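PDB 5CI5: extracellular solute-binding protein family 1 from Pseudothermotoga lettingae, which probably serves as the extracellular sugar-capturing component of an ABC transporter, and holds alpha-D-tagatose in its ligand pocket. Local coordinates for residues K160-L165 with G222-K227; A151-D156 with L166-K171; K68-L73 with K96-P101; P79-A84 with K317-L322; K330-K335 with K347-A352. One frame throughout, in Å; residues are numbered along the deposited sequence.

Contact 1: residues K160-L165 with G222-K227; sequences KTWDEL and GLKALK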
# COMPACT_ATOMS: atom_id res chain seq x y z
N LYS A 160 -7.45 -20.72 1.64
CA LYS A 160 -7.17 -20.45 0.23
C LYS A 160 -8.36 -19.81 -0.46
O LYS A 160 -8.20 -19.06 -1.42
CB LYS A 160 -6.79 -21.73 -0.49
CG LYS A 160 -5.49 -22.37 0.02
CD LYS A 160 -5.32 -23.78 -0.56
CE LYS A 160 -4.40 -24.65 0.32
NZ LYS A 160 -4.65 -26.13 0.16
N THR A 161 -9.57 -20.11 0.02
CA THR A 161 -10.78 -19.63 -0.61
C THR A 161 -11.60 -18.77 0.32
O THR A 161 -11.39 -18.76 1.54
CB THR A 161 -11.67 -20.78 -1.03
OG1 THR A 161 -12.13 -21.43 0.17
CG2 THR A 161 -10.89 -21.77 -1.92
N TRP A 162 -12.54 -18.04 -0.25
CA TRP A 162 -13.45 -17.27 0.58
C TRP A 162 -14.21 -18.14 1.58
O TRP A 162 -14.43 -17.73 2.72
CB TRP A 162 -14.45 -16.52 -0.28
CG TRP A 162 -13.92 -15.28 -0.91
CD1 TRP A 162 -12.63 -14.82 -0.88
CD2 TRP A 162 -14.68 -14.32 -1.62
NE1 TRP A 162 -12.55 -13.63 -1.55
CE2 TRP A 162 -13.79 -13.30 -2.01
CE3 TRP A 162 -16.03 -14.22 -1.99
CZ2 TRP A 162 -14.21 -12.18 -2.74
CZ3 TRP A 162 -16.44 -13.09 -2.72
CH2 TRP A 162 -15.54 -12.11 -3.09
N ASP A 163 -14.60 -19.34 1.16
CA ASP A 163 -15.34 -20.20 2.07
C ASP A 163 -14.46 -20.58 3.26
O ASP A 163 -14.89 -20.58 4.43
CB ASP A 163 -15.82 -21.46 1.36
CG ASP A 163 -17.02 -21.19 0.45
OD1 ASP A 163 -17.65 -20.11 0.56
OD2 ASP A 163 -17.33 -22.08 -0.36
N GLU A 164 -13.20 -20.89 2.98
CA GLU A 164 -12.26 -21.26 4.03
C GLU A 164 -11.95 -20.05 4.92
O GLU A 164 -11.82 -20.20 6.14
CB GLU A 164 -10.98 -21.84 3.43
CG GLU A 164 -11.23 -23.21 2.80
CD GLU A 164 -10.05 -23.72 1.98
OE1 GLU A 164 -9.04 -23.01 1.83
OE2 GLU A 164 -10.14 -24.86 1.48
N LEU A 165 -11.89 -18.86 4.33
CA LEU A 165 -11.60 -17.65 5.09
C LEU A 165 -12.71 -17.43 6.10
O LEU A 165 -12.47 -17.14 7.26
CB LEU A 165 -11.47 -16.43 4.17
CG LEU A 165 -11.46 -15.04 4.81
CD1 LEU A 165 -10.30 -14.95 5.75
CD2 LEU A 165 -11.37 -13.98 3.73
N GLY A 222 -18.72 -7.36 -8.71
CA GLY A 222 -18.45 -6.24 -7.81
C GLY A 222 -19.43 -6.19 -6.66
O GLY A 222 -19.08 -5.79 -5.53
N LEU A 223 -20.67 -6.60 -6.93
CA LEU A 223 -21.68 -6.65 -5.88
C LEU A 223 -21.37 -7.77 -4.89
O LEU A 223 -21.44 -7.59 -3.67
CB LEU A 223 -23.07 -6.85 -6.49
CG LEU A 223 -24.19 -6.95 -5.45
CD1 LEU A 223 -24.41 -5.59 -4.77
CD2 LEU A 223 -25.50 -7.44 -6.07
N LYS A 224 -21.01 -8.95 -5.42
CA LYS A 224 -20.65 -10.09 -4.60
C LYS A 224 -19.49 -9.71 -3.67
O LYS A 224 -19.51 -10.00 -2.47
CB LYS A 224 -20.28 -11.28 -5.48
CG LYS A 224 -20.07 -12.56 -4.72
CD LYS A 224 -19.63 -13.69 -5.61
CE LYS A 224 -19.48 -14.97 -4.83
NZ LYS A 224 -19.04 -16.06 -5.74
N ALA A 225 -18.47 -9.05 -4.23
CA ALA A 225 -17.32 -8.59 -3.45
C ALA A 225 -17.73 -7.59 -2.38
O ALA A 225 -17.30 -7.69 -1.24
CB ALA A 225 -16.28 -7.95 -4.38
N LEU A 226 -18.57 -6.63 -2.73
CA LEU A 226 -19.03 -5.64 -1.76
C LEU A 226 -19.81 -6.29 -0.61
O LEU A 226 -19.60 -5.95 0.56
CB LEU A 226 -19.89 -4.57 -2.45
CG LEU A 226 -20.44 -3.49 -1.52
CD1 LEU A 226 -19.35 -2.77 -0.72
CD2 LEU A 226 -21.27 -2.47 -2.31
N LYS A 227 -20.69 -7.21 -0.94
CA LYS A 227 -21.49 -7.89 0.08
C LYS A 227 -20.62 -8.75 1.00
O LYS A 227 -20.78 -8.68 2.22
CB LYS A 227 -22.57 -8.75 -0.58
CG LYS A 227 -23.68 -7.92 -1.15
CD LYS A 227 -24.88 -8.75 -1.62
CE LYS A 227 -25.99 -7.80 -2.04
NZ LYS A 227 -27.26 -8.51 -2.33
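Trp162 reaches obliquely to Lys224 and Ala225 of helix 220-234 with the rim carbons of its six-membered ring, and it sits within the capping box that opens helix 162-172. At Lys160, ahead of the helix, the backbone N gives its hydrogen to Glu164 OE1 at 2.8 Å, met nearly along the C-O axis of the carboxylate. Thr161 is the N-cap: its OG1 accepts from Glu164 N at 3.1 Å, while the return bond from Thr161 N to Glu164 OE1 is weak. Trp162 follows with CG anti to the carbonyl carbon (chi1 -79°), which sends the six-membered ring toward the neighbouring helix. Trp162 CH2 reaches the backbone at Ala225 CA, 4.0 Å away, and its CZ3 lies 4.2 Å from Lys224 CE, on an extended chain whose ammonium pairs with Asp291. Phe199 and Phe228 also meet the indole, so this buried tryptophan belongs to an aromatic cluster tying helices 162-172, 190-202 and 220-234 together. At Leu165 the helix proper takes over, the Leu165 backbone N bonding to Thr161 O at 2.8 Å.

Contact 2: residues A151-D156 with L166-K171; sequences AGLNPD and LDAALK
Leu153, in the loop that follows helix 145-150, sets its two methyls on Ala168 and Lys171, one helical turn apart on helix 162-172. Along that helix Asp167 enters as the salt-bridge partner of Lys171: Asp167 OD2 takes Lys171 NZ on its syn lone pair at 2.6 Å. Next, Ala168 offers a bare methyl: Leu153 CD1 rests 4.0 Å from Ala168 CB, on a buried spot that Met261 of strand 261-264 also touches. Lys171 closes the contact. Its CG is anti to the carbonyl carbon (chi1 -78°) and the chain then runs extended, which carries Lys171 CD past Leu153 CD2 at 4.1 Å on the way to Asp167. The ion pair probably restrains the lysine chain, holding its apolar middle against the leucine. Further back, Ala151 CB approaches the backbone at Lys171 O, 4.3 Å away. In the loop, Gly152, at positive phi (83°), ends the helix, and an Asx turn follows, Asn154 OD1 accepting from Asp156 N. The whole is a short connection between two successive helices, 145-150 and 162-172, the first ended by a Schellman motif and the leucine behind it folded onto the second.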
# COMPACT_ATOMS: atom_id res chain seq x y z
N ALA A 151 -6.99 -21.65 18.23
CA ALA A 151 -8.34 -21.94 17.75
C ALA A 151 -8.46 -23.35 17.15
O ALA A 151 -9.52 -23.71 16.61
CB ALA A 151 -8.76 -20.89 16.72
N GLY A 152 -7.39 -24.14 17.22
CA GLY A 152 -7.42 -25.50 16.70
C GLY A 152 -7.19 -25.66 15.21
O GLY A 152 -7.51 -26.69 14.61
N LEU A 153 -6.64 -24.61 14.60
CA LEU A 153 -6.34 -24.57 13.18
C LEU A 153 -4.86 -24.73 12.89
O LEU A 153 -4.02 -24.30 13.68
CB LEU A 153 -6.80 -23.24 12.59
CG LEU A 153 -8.28 -22.88 12.79
CD1 LEU A 153 -8.50 -21.48 12.25
CD2 LEU A 153 -9.19 -23.88 12.08
N ASN A 154 -4.55 -25.32 11.75
CA ASN A 154 -3.18 -25.44 11.28
C ASN A 154 -2.62 -24.13 10.67
O ASN A 154 -3.04 -23.76 9.58
CB ASN A 154 -3.10 -26.55 10.25
CG ASN A 154 -1.70 -26.82 9.78
OD1 ASN A 154 -0.74 -26.16 10.20
ND2 ASN A 154 -1.56 -27.80 8.89
N PRO A 155 -1.66 -23.48 11.35
CA PRO A 155 -1.08 -22.21 10.87
C PRO A 155 -0.44 -22.33 9.50
O PRO A 155 -0.44 -21.40 8.70
CB PRO A 155 -0.02 -21.88 11.92
CG PRO A 155 -0.32 -22.68 13.07
CD PRO A 155 -1.00 -23.92 12.59
N ASP A 156 0.11 -23.51 9.22
CA ASP A 156 0.85 -23.73 7.99
C ASP A 156 -0.07 -24.07 6.84
O ASP A 156 0.39 -24.35 5.73
CB ASP A 156 1.88 -24.84 8.20
CG ASP A 156 2.92 -24.46 9.23
OD1 ASP A 156 3.17 -23.25 9.40
OD2 ASP A 156 3.47 -25.37 9.88
N LEU A 166 -13.94 -17.56 5.63
CA LEU A 166 -15.09 -17.33 6.51
C LEU A 166 -15.09 -18.33 7.65
O LEU A 166 -15.32 -17.98 8.83
CB LEU A 166 -16.39 -17.45 5.72
CG LEU A 166 -17.69 -17.29 6.50
CD1 LEU A 166 -17.70 -15.95 7.21
CD2 LEU A 166 -18.89 -17.41 5.60
N ASP A 167 -14.86 -19.60 7.31
CA ASP A 167 -14.87 -20.65 8.32
C ASP A 167 -13.80 -20.39 9.38
O ASP A 167 -14.10 -20.44 10.59
CB ASP A 167 -14.68 -22.03 7.67
CG ASP A 167 -15.01 -23.16 8.63
OD1 ASP A 167 -16.21 -23.38 8.92
OD2 ASP A 167 -14.07 -23.82 9.11
N ALA A 168 -12.59 -20.05 8.96
CA ALA A 168 -11.51 -19.80 9.90
C ALA A 168 -11.79 -18.56 10.74
O ALA A 168 -11.56 -18.57 11.95
CB ALA A 168 -10.19 -19.65 9.18
N ALA A 169 -12.25 -17.49 10.10
CA ALA A 169 -12.58 -16.25 10.82
C ALA A 169 -13.67 -16.49 11.88
O ALA A 169 -13.57 -15.99 13.00
CB ALA A 169 -13.01 -15.17 9.87
N LEU A 170 -14.70 -17.25 11.54
CA LEU A 170 -15.76 -17.53 12.52
C LEU A 170 -15.25 -18.38 13.68
O LEU A 170 -15.62 -18.15 14.83
CB LEU A 170 -16.93 -18.22 11.83
CG LEU A 170 -17.83 -17.31 11.00
CD1 LEU A 170 -18.78 -18.16 10.14
CD2 LEU A 170 -18.62 -16.34 11.87
N LYS A 171 -14.38 -19.33 13.38
CA LYS A 171 -13.84 -20.24 14.39
C LYS A 171 -12.93 -19.53 15.40
O LYS A 171 -12.89 -19.87 16.58
CB LYS A 171 -13.10 -21.38 13.70
CG LYS A 171 -14.04 -22.43 13.13
CD LYS A 171 -13.29 -23.53 12.41
CE LYS A 171 -14.23 -24.64 11.96
NZ LYS A 171 -13.55 -25.57 11.01

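Contact 3: residues K68-L73 with K96-P101; sequences KLVTAL and KGWLEP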
# COMPACT_ATOMS: atom_id res chain seq x y z
N LYS A 68 -1.83 16.80 3.00
CA LYS A 68 -0.71 17.70 3.30
C LYS A 68 0.19 17.93 2.09
O LYS A 68 0.66 19.06 1.84
CB LYS A 68 0.10 17.15 4.46
CG LYS A 68 -0.67 17.18 5.78
CD LYS A 68 0.14 16.57 6.92
CE LYS A 68 -0.41 16.99 8.29
NZ LYS A 68 -1.79 16.52 8.48
N LEU A 69 0.47 16.86 1.35
CA LEU A 69 1.36 16.98 0.20
C LEU A 69 0.69 17.82 -0.90
O LEU A 69 1.31 18.71 -1.47
CB LEU A 69 1.77 15.59 -0.31
CG LEU A 69 2.75 15.59 -1.49
CD1 LEU A 69 4.00 16.45 -1.20
CD2 LEU A 69 3.15 14.15 -1.87
N VAL A 70 -0.59 17.57 -1.17
CA VAL A 70 -1.32 18.35 -2.15
C VAL A 70 -1.31 19.84 -1.75
O VAL A 70 -1.07 20.73 -2.57
CB VAL A 70 -2.77 17.86 -2.31
CG1 VAL A 70 -3.59 18.85 -3.13
CG2 VAL A 70 -2.77 16.49 -2.99
N THR A 71 -1.56 20.09 -0.47
CA THR A 71 -1.59 21.47 0.03
C THR A 71 -0.28 22.18 -0.30
O THR A 71 -0.27 23.32 -0.79
CB THR A 71 -1.80 21.48 1.57
OG1 THR A 71 -3.09 20.90 1.86
CG2 THR A 71 -1.73 22.90 2.13
N ALA A 72 0.83 21.50 -0.07
CA ALA A 72 2.13 22.07 -0.34
C ALA A 72 2.40 22.26 -1.84
O ALA A 72 2.96 23.27 -2.27
CB ALA A 72 3.21 21.20 0.27
N LEU A 73 2.03 21.27 -2.64
CA LEU A 73 2.33 21.35 -4.05
C LEU A 73 1.48 22.43 -4.71
O LEU A 73 1.96 23.16 -5.60
CB LEU A 73 2.11 20.00 -4.73
CG LEU A 73 3.03 18.85 -4.33
CD1 LEU A 73 2.60 17.55 -4.95
CD2 LEU A 73 4.48 19.17 -4.73
N LYS A 96 -0.74 18.15 -13.50
CA LYS A 96 -0.89 19.54 -13.13
C LYS A 96 0.38 20.37 -13.35
O LYS A 96 0.36 21.58 -13.17
CB LYS A 96 -1.31 19.66 -11.66
CG LYS A 96 -2.68 19.07 -11.40
CD LYS A 96 -3.10 19.17 -9.98
CE LYS A 96 -4.58 18.82 -9.84
NZ LYS A 96 -5.45 19.84 -10.51
N GLY A 97 1.47 19.72 -13.72
CA GLY A 97 2.76 20.39 -13.83
C GLY A 97 3.49 20.56 -12.51
O GLY A 97 4.40 21.36 -12.40
N TRP A 98 3.08 19.81 -11.49
CA TRP A 98 3.64 19.98 -10.15
C TRP A 98 4.96 19.27 -9.95
O TRP A 98 5.66 19.53 -8.95
CB TRP A 98 2.64 19.48 -9.12
CG TRP A 98 1.43 20.34 -8.91
CD1 TRP A 98 1.19 21.58 -9.40
CD2 TRP A 98 0.27 19.98 -8.13
NE1 TRP A 98 -0.03 22.02 -8.98
CE2 TRP A 98 -0.62 21.06 -8.20
CE3 TRP A 98 -0.09 18.85 -7.40
CZ2 TRP A 98 -1.86 21.06 -7.54
CZ3 TRP A 98 -1.31 18.85 -6.73
CH2 TRP A 98 -2.19 19.94 -6.83
N LEU A 99 5.30 18.35 -10.85
CA LEU A 99 6.50 17.52 -10.72
C LEU A 99 7.54 17.73 -11.82
O LEU A 99 7.23 17.85 -13.00
CB LEU A 99 6.11 16.04 -10.70
CG LEU A 99 5.17 15.59 -9.59
CD1 LEU A 99 4.98 14.07 -9.66
CD2 LEU A 99 5.61 15.97 -8.18
N GLU A 100 8.80 17.77 -11.40
CA GLU A 100 9.94 17.80 -12.32
C GLU A 100 10.07 16.45 -13.03
O GLU A 100 10.02 15.42 -12.38
CB GLU A 100 11.21 18.11 -11.53
CG GLU A 100 12.48 18.22 -12.37
CD GLU A 100 12.62 19.53 -13.10
OE1 GLU A 100 11.72 20.40 -13.03
OE2 GLU A 100 13.68 19.72 -13.73
N PRO A 101 10.24 16.45 -14.36
CA PRO A 101 10.46 15.17 -15.04
C PRO A 101 11.78 14.55 -14.61
O PRO A 101 12.74 15.26 -14.28
CB PRO A 101 10.49 15.54 -16.54
CG PRO A 101 10.93 16.96 -16.54
CD PRO A 101 10.30 17.58 -15.31
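Trp98 lays its indole across Leu73 and Val70 of helix 62-75. From CB the ring leaves with CG anti to the carbonyl carbon (chi1 -73°), turning one face to the helix. On the five-membered ring, Trp98 NE1 lies 4.1 Å from Leu73 O, a carbonyl over that face and too distant to be a bond. At the fusion Trp98 CD2 is already 3.9 Å from Leu73 CB. The closest approach comes at Trp98 CE3, 3.6 Å from Leu73 CB, with Leu73 CD1 touching the same ring carbon at 3.9 Å. At the far tip Trp98 CH2 meets Val70 CG1 at 4.1 Å, obliquely. The opposite face is covered by Lys96 CD, 3.3 Å above the plane and toward the rim, so the indole is sandwiched between a leucine and a lysine methylene. An alanine in place of Trp98 would probably open a gap over Leu73 CB and take away the ring that Val70 CG1 and the Lys96 chain pack against. Gly97, in a Schellman motif, ends helix 89-95 and starts the turn that delivers the tryptophan. Trp98 thus packs on helix 62-75, where Phe93 of helix 89-95 also touches Val70 and Leu73, and the Trp98 backbone bonds to Ser307, just beyond strand 298-304.

Contact 4: residues P79-A84 with K317-L322; sequences PDLAFA and KLAEYL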
# COMPACT_ATOMS: atom_id res chain seq x y z
N PRO A 79 8.59 20.51 0.15
CA PRO A 79 9.79 19.68 -0.02
C PRO A 79 10.53 19.86 -1.36
O PRO A 79 9.95 20.28 -2.38
CB PRO A 79 9.21 18.27 0.06
CG PRO A 79 7.92 18.41 -0.60
CD PRO A 79 7.37 19.74 -0.18
N ASP A 80 11.82 19.52 -1.35
CA ASP A 80 12.60 19.35 -2.56
C ASP A 80 12.52 17.92 -3.08
O ASP A 80 12.66 17.69 -4.28
CB ASP A 80 14.05 19.72 -2.29
CG ASP A 80 14.18 21.13 -1.76
OD1 ASP A 80 13.66 22.03 -2.44
OD2 ASP A 80 14.76 21.33 -0.68
N LEU A 81 12.33 16.96 -2.17
CA LEU A 81 12.15 15.55 -2.50
C LEU A 81 11.03 15.02 -1.62
O LEU A 81 11.02 15.30 -0.43
CB LEU A 81 13.44 14.75 -2.26
CG LEU A 81 13.47 13.34 -2.85
CD1 LEU A 81 13.43 13.33 -4.35
CD2 LEU A 81 14.73 12.61 -2.32
N ALA A 82 10.05 14.32 -2.21
CA ALA A 82 8.86 13.88 -1.47
C ALA A 82 8.51 12.46 -1.81
O ALA A 82 8.59 12.06 -2.96
CB ALA A 82 7.63 14.77 -1.76
N PHE A 83 8.10 11.71 -0.80
CA PHE A 83 7.42 10.45 -0.99
C PHE A 83 6.09 10.69 -1.70
O PHE A 83 5.35 11.60 -1.35
CB PHE A 83 7.20 9.77 0.35
CG PHE A 83 8.27 8.78 0.72
CD1 PHE A 83 9.61 9.15 0.78
CD2 PHE A 83 7.93 7.46 1.02
CE1 PHE A 83 10.59 8.22 1.10
CE2 PHE A 83 8.89 6.54 1.34
CZ PHE A 83 10.23 6.91 1.38
N ALA A 84 5.77 9.83 -2.65
CA ALA A 84 4.47 9.86 -3.33
C ALA A 84 4.04 8.41 -3.57
O ALA A 84 4.84 7.57 -4.02
CB ALA A 84 4.52 10.64 -4.63
N LYS A 317 20.34 13.96 -6.34
CA LYS A 317 21.47 13.28 -5.68
C LYS A 317 21.01 12.49 -4.46
O LYS A 317 21.44 11.35 -4.25
CB LYS A 317 22.57 14.28 -5.26
CG LYS A 317 23.56 14.55 -6.37
CD LYS A 317 24.48 13.34 -6.53
CE LYS A 317 25.27 13.37 -7.82
NZ LYS A 317 25.91 12.05 -8.08
N LEU A 318 20.12 13.07 -3.66
CA LEU A 318 19.55 12.34 -2.53
C LEU A 318 18.72 11.12 -2.98
O LEU A 318 18.84 10.04 -2.41
CB LEU A 318 18.69 13.28 -1.66
CG LEU A 318 18.00 12.69 -0.43
CD1 LEU A 318 18.98 12.00 0.49
CD2 LEU A 318 17.26 13.82 0.33
N ALA A 319 17.88 11.29 -4.01
CA ALA A 319 17.07 10.18 -4.54
C ALA A 319 17.98 9.03 -5.02
O ALA A 319 17.73 7.86 -4.72
CB ALA A 319 16.16 10.66 -5.66
N GLU A 320 19.03 9.39 -5.73
CA GLU A 320 20.01 8.44 -6.24
C GLU A 320 20.66 7.66 -5.10
O GLU A 320 20.73 6.42 -5.12
CB GLU A 320 21.05 9.21 -7.05
CG GLU A 320 22.09 8.44 -7.76
CD GLU A 320 23.00 9.42 -8.48
OE1 GLU A 320 23.91 9.97 -7.83
OE2 GLU A 320 22.75 9.70 -9.65
N TYR A 321 21.06 8.39 -4.07
CA TYR A 321 21.68 7.75 -2.91
C TYR A 321 20.69 6.82 -2.21
O TYR A 321 21.01 5.66 -1.90
CB TYR A 321 22.21 8.81 -1.93
CG TYR A 321 22.45 8.28 -0.54
CD1 TYR A 321 23.65 7.66 -0.19
CD2 TYR A 321 21.46 8.36 0.43
CE1 TYR A 321 23.84 7.17 1.12
CE2 TYR A 321 21.65 7.86 1.72
CZ TYR A 321 22.83 7.27 2.05
OH TYR A 321 23.00 6.78 3.35
N LEU A 322 19.49 7.31 -1.95
CA LEU A 322 18.49 6.52 -1.24
C LEU A 322 18.10 5.23 -1.97
O LEU A 322 17.71 4.27 -1.33
CB LEU A 322 17.24 7.34 -0.98
CG LEU A 322 17.39 8.45 0.04
CD1 LEU A 322 16.14 9.25 0.11
CD2 LEU A 322 17.74 7.89 1.43
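Leu81 sets both its methyls against helix 312-322, and the tight part of this contact lies around that one side chain. Its CG stands anti to the backbone N (chi1 -168°), spreading the branches over Leu318 and Ala319. Leu81 CD2 has the shorter contacts, 3.8 Å from Leu318 CG and equally near the backbone at Ala319 N, while Leu81 CD1 settles 4.0 Å from Ala319 CB. The small alanine probably lets the strand residue come close to the helix backbone. Packing slackens toward the helix's C-terminal end, where Leu81 CD2 and Leu322 CD1 are 4.4 Å apart. The short axes of strand 81-84 and helix 317-322 pass 9.9 Å apart at 51°, a helix lying askew over a sheet. That sheet is the core of one lobe of a type 2 periplasmic-binding-protein fold: strand 81-85 runs parallel to strand 25-30 on one flank and antiparallel to strand 298-304 on the other, and Leu303 of the latter also touches Leu81 and Ala319. On the outer side of the helix the chemistry changes. Lys317 and Glu320, both partly exposed, play no part against the strand; instead Lys317 NZ bonds to Glu320 OE1 at 2.9 Å as a salt bridge, using the syn lone pair, and Glu320 OE2 accepts from Trp316 NE1.

Contact 5: residues K330-K335 with K347-A352; sequences KWVEEK and KKSKLA
Val332 meets Leu351 and Ser349 beside the buried indole of Trp331, the residue before Val332 on helix 325-335. One face of that indole carries Lys335 CG, 4.1 Å above the plane and offset toward the rim. Trp134 packs against the Trp331 ring edge-to-face, Trp40 and Trp328 meet it at intermediate angles, and NE1 on its edge donates to Gly337 O, so the ring's rotation is held by both packing and a bond. Beside it, the aliphatic contact is small but close. Val332 and Leu351 reach toward each other tip to tip: Val332 CG1 is 3.6 Å from Leu351 CD2, and Val332 CG2 comes to 4.2 Å from Leu351 CD1. Val332 CG1 is anti to the backbone N (chi1 161°), which directs this branch at the leucine fork. The same methyl, Val332 CG1, lies 3.8 Å from Ser349 CB. Ser349 is the first residue to leave helix 343-348; its OG bonds to Val345 O and takes a weak bond from Leu351 N at 3.3 Å. An alanine at Leu351 is likely to leave a gap facing Val332 CG1, since both leucine methyls that meet the valine would be gone. Around this pair, Pro340 of strand 339-340 touches Val332 and Leu351 alike, and Ser349 also touches Met329 of helix 325-335, so the exit from helix 343-348 is seated between helix 325-335 and the short strand.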
# COMPACT_ATOMS: atom_id res chain seq x y z
N LYS A 330 21.60 -2.52 3.08
CA LYS A 330 21.66 -2.28 4.50
C LYS A 330 20.27 -2.20 5.12
O LYS A 330 20.02 -2.75 6.20
CB LYS A 330 22.46 -1.01 4.79
CG LYS A 330 22.64 -0.73 6.28
CD LYS A 330 23.61 0.40 6.49
CE LYS A 330 23.84 0.68 7.97
NZ LYS A 330 24.81 1.81 8.16
N TRP A 331 19.37 -1.52 4.44
CA TRP A 331 17.99 -1.42 4.91
C TRP A 331 17.35 -2.80 5.08
O TRP A 331 16.79 -3.11 6.13
CB TRP A 331 17.16 -0.58 3.94
CG TRP A 331 15.83 -0.29 4.50
CD1 TRP A 331 14.80 -1.17 4.66
CD2 TRP A 331 15.37 0.96 5.00
NE1 TRP A 331 13.72 -0.54 5.23
CE2 TRP A 331 14.04 0.77 5.45
CE3 TRP A 331 15.94 2.24 5.09
CZ2 TRP A 331 13.28 1.81 5.99
CZ3 TRP A 331 15.18 3.26 5.63
CH2 TRP A 331 13.87 3.03 6.08
N VAL A 332 17.44 -3.65 4.07
CA VAL A 332 16.88 -5.00 4.16
C VAL A 332 17.53 -5.83 5.25
O VAL A 332 16.85 -6.58 5.97
CB VAL A 332 17.02 -5.75 2.82
CG1 VAL A 332 16.88 -7.28 3.02
CG2 VAL A 332 16.00 -5.22 1.89
N GLU A 333 18.85 -5.74 5.35
CA GLU A 333 19.61 -6.47 6.37
C GLU A 333 19.07 -6.15 7.74
O GLU A 333 18.89 -7.03 8.58
CB GLU A 333 21.12 -6.13 6.31
CG GLU A 333 21.86 -6.16 7.68
CD GLU A 333 23.30 -5.61 7.64
OE1 GLU A 333 23.60 -4.66 6.86
OE2 GLU A 333 24.15 -6.12 8.40
N GLU A 334 18.85 -4.87 7.98
CA GLU A 334 18.46 -4.41 9.30
C GLU A 334 16.99 -4.60 9.59
O GLU A 334 16.62 -4.99 10.70
CB GLU A 334 18.83 -2.95 9.48
CG GLU A 334 20.33 -2.72 9.50
CD GLU A 334 20.70 -1.27 9.70
OE1 GLU A 334 19.78 -0.41 9.64
OE2 GLU A 334 21.90 -0.99 9.90
N LYS A 335 16.14 -4.31 8.60
CA LYS A 335 14.70 -4.19 8.87
C LYS A 335 13.82 -5.27 8.25
O LYS A 335 12.68 -5.45 8.68
CB LYS A 335 14.19 -2.82 8.39
CG LYS A 335 14.87 -1.60 9.05
CD LYS A 335 14.95 -1.66 10.59
CE LYS A 335 13.73 -1.04 11.24
NZ LYS A 335 13.63 -1.34 12.69
N LYS A 347 17.41 -10.00 -4.98
CA LYS A 347 17.97 -11.27 -5.39
C LYS A 347 19.21 -11.62 -4.58
O LYS A 347 19.49 -12.79 -4.32
CB LYS A 347 18.31 -11.26 -6.87
CG LYS A 347 17.09 -11.17 -7.80
CD LYS A 347 17.52 -10.76 -9.20
CE LYS A 347 16.31 -10.55 -10.12
NZ LYS A 347 16.78 -10.13 -11.48
N LYS A 348 19.95 -10.59 -4.19
CA LYS A 348 21.26 -10.78 -3.56
C LYS A 348 21.18 -10.73 -2.05
O LYS A 348 22.07 -11.24 -1.38
CB LYS A 348 22.26 -9.74 -4.05
CG LYS A 348 22.65 -9.94 -5.52
CD LYS A 348 23.76 -9.00 -5.94
CE LYS A 348 24.16 -9.18 -7.39
NZ LYS A 348 24.32 -10.61 -7.77
N SER A 349 20.11 -10.13 -1.52
CA SER A 349 19.88 -10.11 -0.08
C SER A 349 19.42 -11.48 0.38
O SER A 349 19.22 -12.39 -0.42
CB SER A 349 18.85 -9.06 0.32
OG SER A 349 17.55 -9.45 -0.11
N LYS A 350 19.25 -11.64 1.69
CA LYS A 350 18.84 -12.94 2.19
C LYS A 350 17.32 -13.04 2.27
O LYS A 350 16.81 -13.99 2.84
CB LYS A 350 19.49 -13.20 3.55
CG LYS A 350 21.02 -13.03 3.57
CD LYS A 350 21.76 -14.16 2.88
CE LYS A 350 23.24 -14.20 3.30
NZ LYS A 350 24.04 -13.11 2.69
N LEU A 351 16.59 -12.10 1.67
CA LEU A 351 15.13 -12.17 1.68
C LEU A 351 14.58 -13.52 1.23
O LEU A 351 13.76 -14.11 1.91
CB LEU A 351 14.53 -11.05 0.82
CG LEU A 351 14.69 -9.65 1.42
CD1 LEU A 351 13.98 -8.63 0.56
CD2 LEU A 351 14.15 -9.55 2.85
N ALA A 352 15.08 -14.04 0.11
CA ALA A 352 14.62 -15.34 -0.40
C ALA A 352 14.78 -16.54 0.56
O ALA A 352 14.11 -17.57 0.37
CB ALA A 352 15.34 -15.65 -1.69

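How the contacts relate
The five contacts fall into two groups, consistent with the two lobes of a type 2 binding protein around its sugar. Contacts 1 and 2 share helix 162-172, with centres 16 Å apart, and interlock along the chain. Contacts 3 and 4 have centres 14 Å apart and touch through Leu69, which packs on Ala82 and Phe83; helix 62-75 leads into strand 81-85 of the mixed sheet. Contact 5 follows contact 4, helix 312-322 preceding helix 325-335, with centres 21 Å apart, while contacts 1 and 2 lie 34 and 32 Å from it. Contact 4 closes a loop of 232 residues that encloses contacts 1 and 2, 40 and 43 Å away between centres, so the chain leaves the sheet-centred lobe and returns.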